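Local coordinates for SnoaL-like polyketide cyclase (PDB 3EHC), which is of unknown function but, as a SnoaL-like member of the NTF2 clan, may act as a polyketide cyclase or a related enzyme, at residues Ala53-Leu58 with Phe78-Lys83; Ala74-Asp79 with Val102-Glu107; Val96-His101 with Ser116-Val121. All blocks are in the same frame, centred on the assembly; numbering follows the deposited sequence. Where two conformers were deposited one is given.

Contact 1: Ala53-Leu58 with Phe78-Lys83; sequences ADIPDL and FDCTPK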
loop_
_atom_site.group_PDB
_atom_site.type_symbol
_atom_site.label_atom_id
_atom_site.label_comp_id
_atom_site.label_asym_id
_atom_site.label_seq_id
_atom_site.Cartn_x
_atom_site.Cartn_y
_atom_site.Cartn_z
ATOM N N ALA B 53 14.032 1.608 -17.713
ATOM C CA ALA B 53 14.929 0.712 -18.465
ATOM C C ALA B 53 14.393 -0.725 -18.367
ATOM O O ALA B 53 14.345 -1.472 -19.351
ATOM C CB ALA B 53 16.367 0.781 -17.910
ATOM N N ASP B 54 13.975 -1.090 -17.168
ATOM C CA ASP B 54 13.400 -2.411 -16.894
ATOM C C ASP B 54 11.976 -2.653 -17.429
ATOM O O ASP B 54 11.601 -3.793 -17.673
ATOM C CB ASP B 54 13.251 -2.677 -15.374
ATOM C CG ASP B 54 14.569 -2.869 -14.641
ATOM O OD1 ASP B 54 15.597 -3.127 -15.298
ATOM O OD2 ASP B 54 14.550 -2.791 -13.382
ATOM N N ILE B 55 11.162 -1.602 -17.520
ATOM C CA ILE B 55 9.757 -1.682 -18.002
ATOM C C ILE B 55 9.515 -0.505 -18.967
ATOM O O ILE B 55 8.978 0.537 -18.561
ATOM C CB ILE B 55 8.681 -1.650 -16.848
ATOM C CG1 ILE B 55 9.022 -2.623 -15.717
ATOM C CG2 ILE B 55 7.262 -1.943 -17.405
ATOM C CD1 ILE B 55 8.091 -2.556 -14.525
ATOM N N PRO B 56 9.986 -0.633 -20.222
ATOM C CA PRO B 56 9.869 0.438 -21.210
ATOM C C PRO B 56 8.473 1.053 -21.358
ATOM O O PRO B 56 8.372 2.268 -21.496
ATOM C CB PRO B 56 10.369 -0.238 -22.509
ATOM C CG PRO B 56 11.342 -1.283 -22.031
ATOM C CD PRO B 56 10.743 -1.792 -20.745
ATOM N N ASP B 57 7.423 0.240 -21.281
ATOM C CA ASP B 57 6.047 0.725 -21.450
ATOM C C ASP B 57 5.405 1.169 -20.127
ATOM O O ASP B 57 4.190 1.312 -20.055
ATOM C CB ASP B 57 5.176 -0.331 -22.161
ATOM C CG ASP B 57 4.941 -1.571 -21.316
ATOM O OD1 ASP B 57 5.502 -1.670 -20.211
ATOM O OD2 ASP B 57 4.169 -2.452 -21.739
ATOM N N LEU B 58 6.220 1.398 -19.094
ATOM C CA LEU B 58 5.707 1.798 -17.769
ATOM C C LEU B 58 4.922 3.092 -17.928
ATOM O O LEU B 58 5.312 3.978 -18.681
ATOM C CB LEU B 58 6.847 1.976 -16.747
ATOM C CG LEU B 58 6.482 2.158 -15.274
ATOM C CD1 LEU B 58 5.787 0.907 -14.736
ATOM C CD2 LEU B 58 7.730 2.419 -14.542
ATOM N N PHE B 78 -0.686 -0.585 -12.497
ATOM C CA PHE B 78 0.237 -0.798 -13.614
ATOM C C PHE B 78 -0.209 -1.953 -14.465
ATOM O O PHE B 78 -0.661 -2.978 -13.958
ATOM C CB PHE B 78 1.647 -1.082 -13.107
ATOM C CG PHE B 78 2.258 0.059 -12.371
ATOM C CD1 PHE B 78 2.911 1.072 -13.059
ATOM C CD2 PHE B 78 2.192 0.117 -10.959
ATOM C CE1 PHE B 78 3.479 2.141 -12.365
ATOM C CE2 PHE B 78 2.766 1.145 -10.255
ATOM C CZ PHE B 78 3.412 2.163 -10.942
ATOM N N ASP B 79 -0.088 -1.750 -15.770
ATOM C CA ASP B 79 -0.349 -2.741 -16.785
ATOM C C ASP B 79 0.789 -2.576 -17.806
ATOM O O ASP B 79 0.771 -1.679 -18.629
ATOM C CB ASP B 79 -1.733 -2.456 -17.387
ATOM C CG ASP B 79 -2.218 -3.529 -18.353
ATOM O OD1 ASP B 79 -1.488 -4.498 -18.628
ATOM O OD2 ASP B 79 -3.371 -3.397 -18.826
ATOM N N CYS B 80 1.812 -3.408 -17.684
ATOM C CA CYS B 80 3.088 -3.145 -18.320
ATOM C C CYS B 80 3.858 -4.442 -18.615
ATOM O O CYS B 80 3.366 -5.536 -18.311
ATOM C CB CYS B 80 3.880 -2.184 -17.441
ATOM S SG CYS B 80 4.199 -2.821 -15.832
ATOM N N THR B 81 5.049 -4.301 -19.210
ATOM C CA THR B 81 5.774 -5.412 -19.804
ATOM C C THR B 81 7.263 -5.327 -19.409
ATOM O O THR B 81 8.089 -4.811 -20.150
ATOM C CB THR B 81 5.532 -5.420 -21.367
ATOM O OG1 THR B 81 4.166 -5.075 -21.684
ATOM C CG2 THR B 81 5.837 -6.752 -21.995
ATOM N N PRO B 82 7.597 -5.838 -18.212
ATOM C CA PRO B 82 8.993 -5.911 -17.765
ATOM C C PRO B 82 9.773 -6.760 -18.736
ATOM O O PRO B 82 9.309 -7.836 -19.078
ATOM C CB PRO B 82 8.881 -6.578 -16.403
ATOM C CG PRO B 82 7.505 -6.330 -15.955
ATOM C CD PRO B 82 6.675 -6.368 -17.200
ATOM N N LYS B 83 10.928 -6.267 -19.179
ATOM C CA LYS B 83 11.783 -6.961 -20.139
ATOM C C LYS B 83 12.303 -8.302 -19.655
ATOM O O LYS B 83 12.460 -9.236 -20.448
ATOM C CB LYS B 83 12.989 -6.103 -20.457
ATOM C CG LYS B 83 12.719 -5.069 -21.459
ATOM C CD LYS B 83 14.017 -4.432 -21.943
ATOM C CE LYS B 83 14.007 -4.246 -23.484
ATOM N NZ LYS B 83 14.937 -3.161 -23.942
HETATM O O HOH W 1 1.866 0.878 -19.093
#

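Contact 2: Ala74-Asp79 with Val102-Glu107; sequences ARLFFD and VFYDFE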
loop_
_atom_site.group_PDB
_atom_site.type_symbol
_atom_site.label_atom_id
_atom_site.label_comp_id
_atom_site.label_asym_id
_atom_site.label_seq_id
_atom_site.Cartn_x
_atom_site.Cartn_y
_atom_site.Cartn_z
ATOM N N ALA B 74 -1.450 7.031 -2.427
ATOM C CA ALA B 74 -1.912 6.669 -3.781
ATOM C C ALA B 74 -1.990 5.151 -3.962
ATOM O O ALA B 74 -1.091 4.430 -3.539
ATOM C CB ALA B 74 -0.983 7.285 -4.848
ATOM N N ARG B 75 -3.089 4.672 -4.551
ATOM C CA ARG B 75 -3.131 3.356 -5.173
ATOM C C ARG B 75 -2.918 3.575 -6.668
ATOM O O ARG B 75 -3.760 4.149 -7.330
ATOM C CB ARG B 75 -4.452 2.648 -4.916
ATOM C CG ARG B 75 -4.597 1.330 -5.637
ATOM C CD ARG B 75 -5.977 0.761 -5.260
ATOM N NE ARG B 75 -6.421 -0.305 -6.136
ATOM C CZ ARG B 75 -6.012 -1.565 -6.017
ATOM N NH1 ARG B 75 -5.166 -1.943 -5.051
ATOM N NH2 ARG B 75 -6.485 -2.453 -6.836
ATOM N N LEU B 76 -1.773 3.108 -7.159
ATOM C CA LEU B 76 -1.374 3.182 -8.547
ATOM C C LEU B 76 -1.550 1.796 -9.140
ATOM O O LEU B 76 -1.165 0.802 -8.511
ATOM C CB LEU B 76 0.113 3.532 -8.634
ATOM C CG LEU B 76 0.556 4.815 -7.934
ATOM C CD1 LEU B 76 2.083 4.928 -7.788
ATOM C CD2 LEU B 76 -0.021 5.912 -8.751
ATOM N N PHE B 77 -2.089 1.758 -10.356
ATOM C CA PHE B 77 -2.321 0.558 -11.104
ATOM C C PHE B 77 -1.387 0.540 -12.332
ATOM O O PHE B 77 -1.271 1.539 -13.061
ATOM C CB PHE B 77 -3.797 0.490 -11.522
ATOM C CG PHE B 77 -4.075 -0.603 -12.511
ATOM C CD1 PHE B 77 -3.914 -1.931 -12.137
ATOM C CD2 PHE B 77 -4.440 -0.304 -13.831
ATOM C CE1 PHE B 77 -4.131 -2.952 -13.025
ATOM C CE2 PHE B 77 -4.670 -1.341 -14.751
ATOM C CZ PHE B 77 -4.507 -2.666 -14.345
ATOM N N PHE B 78 -0.686 -0.585 -12.497
ATOM C CA PHE B 78 0.237 -0.798 -13.614
ATOM C C PHE B 78 -0.209 -1.953 -14.465
ATOM O O PHE B 78 -0.661 -2.978 -13.958
ATOM C CB PHE B 78 1.647 -1.082 -13.107
ATOM C CG PHE B 78 2.258 0.059 -12.371
ATOM C CD1 PHE B 78 2.911 1.072 -13.059
ATOM C CD2 PHE B 78 2.192 0.117 -10.959
ATOM C CE1 PHE B 78 3.479 2.141 -12.365
ATOM C CE2 PHE B 78 2.766 1.145 -10.255
ATOM C CZ PHE B 78 3.412 2.163 -10.942
ATOM N N ASP B 79 -0.088 -1.750 -15.770
ATOM C CA ASP B 79 -0.349 -2.741 -16.785
ATOM C C ASP B 79 0.789 -2.576 -17.806
ATOM O O ASP B 79 0.771 -1.679 -18.629
ATOM C CB ASP B 79 -1.733 -2.456 -17.387
ATOM C CG ASP B 79 -2.218 -3.529 -18.353
ATOM O OD1 ASP B 79 -1.488 -4.498 -18.628
ATOM O OD2 ASP B 79 -3.371 -3.397 -18.826
ATOM N N VAL B 102 1.369 3.539 -1.970
ATOM C CA VAL B 102 2.487 4.386 -1.600
ATOM C C VAL B 102 2.010 5.608 -0.802
ATOM O O VAL B 102 0.995 6.212 -1.109
ATOM C CB VAL B 102 3.341 4.744 -2.878
ATOM C CG1 VAL B 102 2.452 5.278 -3.950
ATOM C CG2 VAL B 102 4.574 5.678 -2.552
ATOM N N PHE B 103 2.746 5.896 0.264
ATOM C CA PHE B 103 2.569 7.089 1.108
ATOM C C PHE B 103 3.690 8.107 0.846
ATOM O O PHE B 103 4.860 7.735 0.724
ATOM C CB PHE B 103 2.580 6.709 2.609
ATOM C CG PHE B 103 1.365 5.979 3.044
ATOM C CD1 PHE B 103 1.270 4.601 2.857
ATOM C CD2 PHE B 103 0.273 6.650 3.592
ATOM C CE1 PHE B 103 0.120 3.925 3.204
ATOM C CE2 PHE B 103 -0.891 5.930 3.958
ATOM C CZ PHE B 103 -0.948 4.603 3.757
ATOM N N TYR B 104 3.309 9.376 0.752
ATOM C CA TYR B 104 4.250 10.482 0.581
ATOM C C TYR B 104 4.092 11.500 1.700
ATOM O O TYR B 104 2.972 11.886 2.050
ATOM C CB TYR B 104 4.037 11.208 -0.745
ATOM C CG TYR B 104 4.096 10.331 -1.984
ATOM C CD1 TYR B 104 2.962 9.669 -2.433
ATOM C CD2 TYR B 104 5.285 10.172 -2.706
ATOM C CE1 TYR B 104 2.984 8.886 -3.569
ATOM C CE2 TYR B 104 5.331 9.361 -3.855
ATOM C CZ TYR B 104 4.161 8.725 -4.284
ATOM O OH TYR B 104 4.153 7.927 -5.414
ATOM N N ASP B 105 5.223 11.909 2.270
ATOM C CA ASP B 105 5.264 13.014 3.198
ATOM C C ASP B 105 5.833 14.168 2.370
ATOM O O ASP B 105 6.912 14.046 1.798
ATOM C CB ASP B 105 6.108 12.629 4.423
ATOM C CG ASP B 105 6.016 13.628 5.584
ATOM O OD1 ASP B 105 5.039 14.440 5.718
ATOM O OD2 ASP B 105 6.985 13.592 6.389
ATOM N N PHE B 106 5.061 15.252 2.263
ATOM C CA PHE B 106 5.452 16.455 1.526
ATOM C C PHE B 106 6.024 17.493 2.486
ATOM O O PHE B 106 5.568 17.611 3.626
ATOM C CB PHE B 106 4.256 17.060 0.784
ATOM C CG PHE B 106 3.980 16.423 -0.533
ATOM C CD1 PHE B 106 3.255 15.229 -0.601
ATOM C CD2 PHE B 106 4.455 16.998 -1.706
ATOM C CE1 PHE B 106 3.004 14.617 -1.814
ATOM C CE2 PHE B 106 4.213 16.407 -2.920
ATOM C CZ PHE B 106 3.474 15.199 -2.973
ATOM N N GLU B 107 7.031 18.218 2.011
ATOM C CA GLU B 107 7.577 19.394 2.704
ATOM C C GLU B 107 7.796 20.503 1.690
ATOM O O GLU B 107 8.557 20.346 0.733
ATOM C CB GLU B 107 8.894 19.081 3.412
ATOM C CG GLU B 107 8.704 18.465 4.800
ATOM C CD GLU B 107 10.018 18.232 5.534
ATOM O OE1 GLU B 107 11.066 18.766 5.089
ATOM O OE2 GLU B 107 9.990 17.503 6.554
#

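Contact 3: Val96-His101 with Ser116-Val121; sequences VQFCEH and SVLDKV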
loop_
_atom_site.group_PDB
_atom_site.type_symbol
_atom_site.label_atom_id
_atom_site.label_comp_id
_atom_site.label_asym_id
_atom_site.label_seq_id
_atom_site.Cartn_x
_atom_site.Cartn_y
_atom_site.Cartn_z
ATOM N N VAL B 96 1.920 -7.812 -17.437
ATOM C CA VAL B 96 1.414 -8.139 -16.110
ATOM C C VAL B 96 0.752 -6.906 -15.532
ATOM O O VAL B 96 1.084 -5.794 -15.894
ATOM C CB VAL B 96 2.541 -8.675 -15.155
ATOM C CG1 VAL B 96 3.028 -10.129 -15.564
ATOM C CG2 VAL B 96 3.704 -7.690 -15.077
ATOM N N GLN B 97 -0.239 -7.121 -14.672
ATOM C CA GLN B 97 -0.940 -6.055 -13.988
ATOM C C GLN B 97 -0.702 -6.189 -12.478
ATOM O O GLN B 97 -0.818 -7.269 -11.908
ATOM C CB GLN B 97 -2.444 -6.067 -14.258
ATOM C CG GLN B 97 -2.844 -5.819 -15.693
ATOM C CD GLN B 97 -2.701 -7.073 -16.502
ATOM O OE1 GLN B 97 -3.013 -8.142 -16.012
ATOM N NE2 GLN B 97 -2.195 -6.959 -17.732
ATOM N N PHE B 98 -0.343 -5.095 -11.848
ATOM C CA PHE B 98 -0.149 -5.087 -10.412
ATOM C C PHE B 98 -0.295 -3.676 -9.892
ATOM O O PHE B 98 -0.125 -2.712 -10.626
ATOM C CB PHE B 98 1.247 -5.604 -10.057
ATOM C CG PHE B 98 2.361 -4.826 -10.692
ATOM C CD1 PHE B 98 2.801 -5.138 -11.960
ATOM C CD2 PHE B 98 2.979 -3.797 -10.017
ATOM C CE1 PHE B 98 3.802 -4.423 -12.554
ATOM C CE2 PHE B 98 3.992 -3.092 -10.608
ATOM C CZ PHE B 98 4.407 -3.403 -11.881
ATOM N N CYS B 99 -0.598 -3.557 -8.609
ATOM C CA CYS B 99 -0.725 -2.245 -7.997
ATOM C C CYS B 99 0.434 -1.954 -7.064
ATOM O O CYS B 99 1.145 -2.857 -6.623
ATOM C CB CYS B 99 -2.039 -2.131 -7.241
ATOM S SG CYS B 99 -3.454 -2.075 -8.294
ATOM N N GLU B 100 0.608 -0.667 -6.796
ATOM C CA GLU B 100 1.546 -0.163 -5.805
ATOM C C GLU B 100 0.745 0.755 -4.868
ATOM O O GLU B 100 -0.038 1.590 -5.333
ATOM C CB GLU B 100 2.648 0.645 -6.472
ATOM C CG GLU B 100 3.757 1.107 -5.518
ATOM C CD GLU B 100 4.704 2.137 -6.152
ATOM O OE1 GLU B 100 4.671 2.320 -7.386
ATOM O OE2 GLU B 100 5.495 2.763 -5.407
ATOM N N HIS B 101 0.931 0.567 -3.561
ATOM C CA HIS B 101 0.349 1.438 -2.541
ATOM C C HIS B 101 1.460 2.225 -1.873
ATOM O O HIS B 101 2.364 1.673 -1.260
ATOM C CB HIS B 101 -0.382 0.641 -1.495
ATOM C CG HIS B 101 -1.652 0.029 -1.997
ATOM N ND1 HIS B 101 -2.567 -0.571 -1.164
ATOM C CD2 HIS B 101 -2.152 -0.078 -3.248
ATOM C CE1 HIS B 101 -3.589 -1.007 -1.876
ATOM N NE2 HIS B 101 -3.360 -0.717 -3.144
ATOM N N SER B 116 6.642 2.787 0.010
ATOM C CA SER B 116 5.966 2.106 -1.079
ATOM C C SER B 116 5.968 0.590 -0.879
ATOM O O SER B 116 6.952 0.015 -0.423
ATOM C CB SER B 116 6.641 2.479 -2.396
ATOM O OG SER B 116 6.350 1.511 -3.377
ATOM N N VAL B 117 4.842 -0.042 -1.205
ATOM C CA VAL B 117 4.714 -1.502 -1.253
ATOM C C VAL B 117 4.090 -1.875 -2.603
ATOM O O VAL B 117 3.047 -1.339 -2.970
ATOM C CB VAL B 117 3.875 -2.057 -0.030
ATOM C CG1 VAL B 117 3.747 -3.509 -0.118
ATOM C CG2 VAL B 117 4.523 -1.688 1.304
ATOM N N LEU B 118 4.745 -2.781 -3.336
ATOM C CA LEU B 118 4.229 -3.346 -4.602
ATOM C C LEU B 118 3.582 -4.724 -4.379
ATOM O O LEU B 118 3.985 -5.464 -3.481
ATOM C CB LEU B 118 5.366 -3.475 -5.627
ATOM C CG LEU B 118 5.911 -2.164 -6.206
ATOM C CD1 LEU B 118 7.392 -2.302 -6.624
ATOM C CD2 LEU B 118 5.080 -1.723 -7.381
ATOM N N ASP B 119 2.559 -5.048 -5.178
ATOM C CA ASP B 119 1.845 -6.307 -5.055
ATOM C C ASP B 119 2.567 -7.409 -5.858
ATOM O O ASP B 119 2.178 -7.742 -6.988
ATOM C CB ASP B 119 0.379 -6.140 -5.482
ATOM C CG ASP B 119 -0.499 -7.344 -5.114
ATOM O OD1 ASP B 119 -0.025 -8.280 -4.444
ATOM O OD2 ASP B 119 -1.670 -7.351 -5.515
ATOM N N LYS B 120 3.595 -7.979 -5.227
ATOM C CA LYS B 120 4.368 -9.063 -5.771
ATOM C C LYS B 120 3.517 -10.305 -5.942
ATOM O O LYS B 120 3.694 -11.027 -6.926
ATOM C CB LYS B 120 5.612 -9.332 -4.904
ATOM C CG LYS B 120 6.483 -10.472 -5.391
ATOM C CD LYS B 120 7.885 -10.463 -4.847
ATOM C CE LYS B 120 8.681 -11.626 -5.420
ATOM N NZ LYS B 120 10.072 -11.682 -4.924
ATOM N N VAL B 121 2.588 -10.545 -5.012
ATOM C CA VAL B 121 1.735 -11.730 -5.076
ATOM C C VAL B 121 0.921 -11.760 -6.388
ATOM O O VAL B 121 0.753 -12.818 -6.938
ATOM C CB VAL B 121 0.855 -11.889 -3.788
ATOM C CG1 VAL B 121 0.005 -13.120 -3.855
ATOM C CG2 VAL B 121 1.759 -11.970 -2.518
HETATM O O HOH W 2 -2.476 -5.586 -7.438
#

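Contact 1: Ala53-Leu58 with Phe78-Lys83
Leu-58 approaches the Phe-78 ring obliquely, Leu-58 CD1 to Phe-78 CD1 3.3 Å, where the turn leaving helix 40-54 leans on the end of strand 71-80 in the NTF2-like alpha+beta fold. Phe-98 and Phe-60 also meet this ring, Phe-60 edge-to-face. The other flat group, the Asp-57 carboxylate, is engaged at both oxygens by one residue: OD1 of Asp-57 receives Thr-81 N at 2.9 Å through its syn lone pair, and OD2 of Asp-57 takes the hydroxyl OG1 of Thr-81 at 2.6 Å, also on the syn side but 27° out of the carboxylate plane. The two side chains cross at about a right angle, and the double grip should limit rotation of the carboxylate. Asp-57 belongs to a type I beta turn, Ile-55 to Leu-58, that redirects the chain after the helix. With CG2 anti to its backbone N, Ile-55 brings that methyl against Cys-80, CG2 to CB 3.4 Å, closer than usual for two carbons. The CG1 branch of Ile-55 runs side by side with Pro-82, Ile-55 CG1 to Pro-82 CG 4.0 Å. The Lys-83 side chain crosses Pro-56 at about a right angle, Lys-83 CG to Pro-56 CD 3.9 Å. The last helical residue, Asp-54, accepts the backbone N of Lys-83 on its O at 3.0 Å, with an N-H...O angle of 164°.

Contact 2: Ala74-Asp79 with Val102-Glu107
A chi1 of 51° puts CG1 of Val-102 between its own backbone N and carbonyl carbon, and there the methyl meets both Ala-74 and Leu-76 of the adjacent strand. Leu-76 has CG anti to its carbonyl carbon (chi1 -56°) and CD1 anti to CA (chi2 167°); this CD1 lies 3.9 Å from Val-102 CG1. The setting is the curved sheet of the NTF2-like fold, in which strands 71-80 and 96-107 are antiparallel neighbours. The segments meet at their first residues and continue in opposite directions from there, strand 71-80 going on to pair with the earlier part of strand 96-107 (Leu-76 with Glu-100), so they share a single bridge, a hydrogen-bonded pair of Ala-74 with Val-102. It closes through both backbone bonds, Ala-74 N to Val-102 O at 2.9 Å and Val-102 N to Ala-74 O at 3.1 Å.

The side chains on this face form an apolar group. Ala-74 CB sits 4.1 Å from Val-102 CG1 and also approaches the edge of the Tyr-104 ring, near its plane, at CE1. The other methyl of Val-102, CG2, lies 3.5 Å above one face of that ring, offset toward the rim, so Tyr-104 is met by Val-102 over a face and by Ala-74 at an edge. Tyr-9 of helix 5-17 packs against Ala-74, Leu-76 and the Tyr-104 ring, placing that helix over this face. The opposite face turns toward the second subunit: Phe-103 meets His-101 of that subunit edge-to-face, and Arg-75 packs on its Trp-115. Tyr-104 carries its hydroxyl to helix 5-17, where OH is hydrogen-bonded to OH of Tyr-9, while Leu-76 CD1 stays 4.3 Å from Tyr-104 OH.

Contact 3: Val96-His101 with Ser116-Val121
The Leu-118 side chain crosses those of Glu-100 and Phe-98 obliquely, placing one methyl against both: its CD2 lies 3.5 Å from Glu-100 CB and 3.7 Å from Phe-98 CE2, where it comes in at the ring edge, near the ring plane. Glu-100 and Leu-118 are a non-hydrogen-bonded pair of the antiparallel hairpin 96-107/110-118, and their side chains share a face of the sheet. Glu-100 has CG anti to its backbone N (chi1 -175°) and extends beyond it, past Leu-118 to Ser-116. The hydroxyl OG of Ser-116 donates to Glu-100 OE2 in a short bond of 2.5 Å, reaching it on the anti side and 29° out of the carboxylate plane.

On the other face His-101 and Val-117 form a hydrogen-bonded pair, closed by His-101 N to Val-117 O at 2.9 Å and its reciprocal bond. Pairing continues past the strand end with Asp-119 N to Cys-99 O at 3.0 Å. Asp-119 is the N-cap of helix 120-127, and its OD2 also reaches Cys-99 N through a water that accepts from that nitrogen.

Strand 71-80 flanks 96-101 on its other edge, with Glu-100 packing on Leu-76, while Ile-123 of helix 120-127 packs on Phe-98. His-101 bonds Arg-75 of strand 71-80 through NE2, and the sheet face that carries His-101 and Val-117 packs on the second subunit.

Overall arrangement
Following the chain from the N terminus past helix 5-17, contact 1 ties the C-terminal turn of helix 40-54 to the end of strand 71-80, closing a loop that contains strand 62-67. Contact 2 starts on that same strand, sharing Phe-78 and Asp-79, and closes the longer loop to strand 96-107. Contact 3 opens on the first half of strand 96-107 and is closed by the end of strand 110-118 and the start of the last helix. It therefore crosses contact 2, but follows contact 1 in series. All three meet on one sheet: Cys-80 O to Val-96 N joins contacts 1 and 3, and Leu-76 O to Glu-100 N joins contacts 2 and 3.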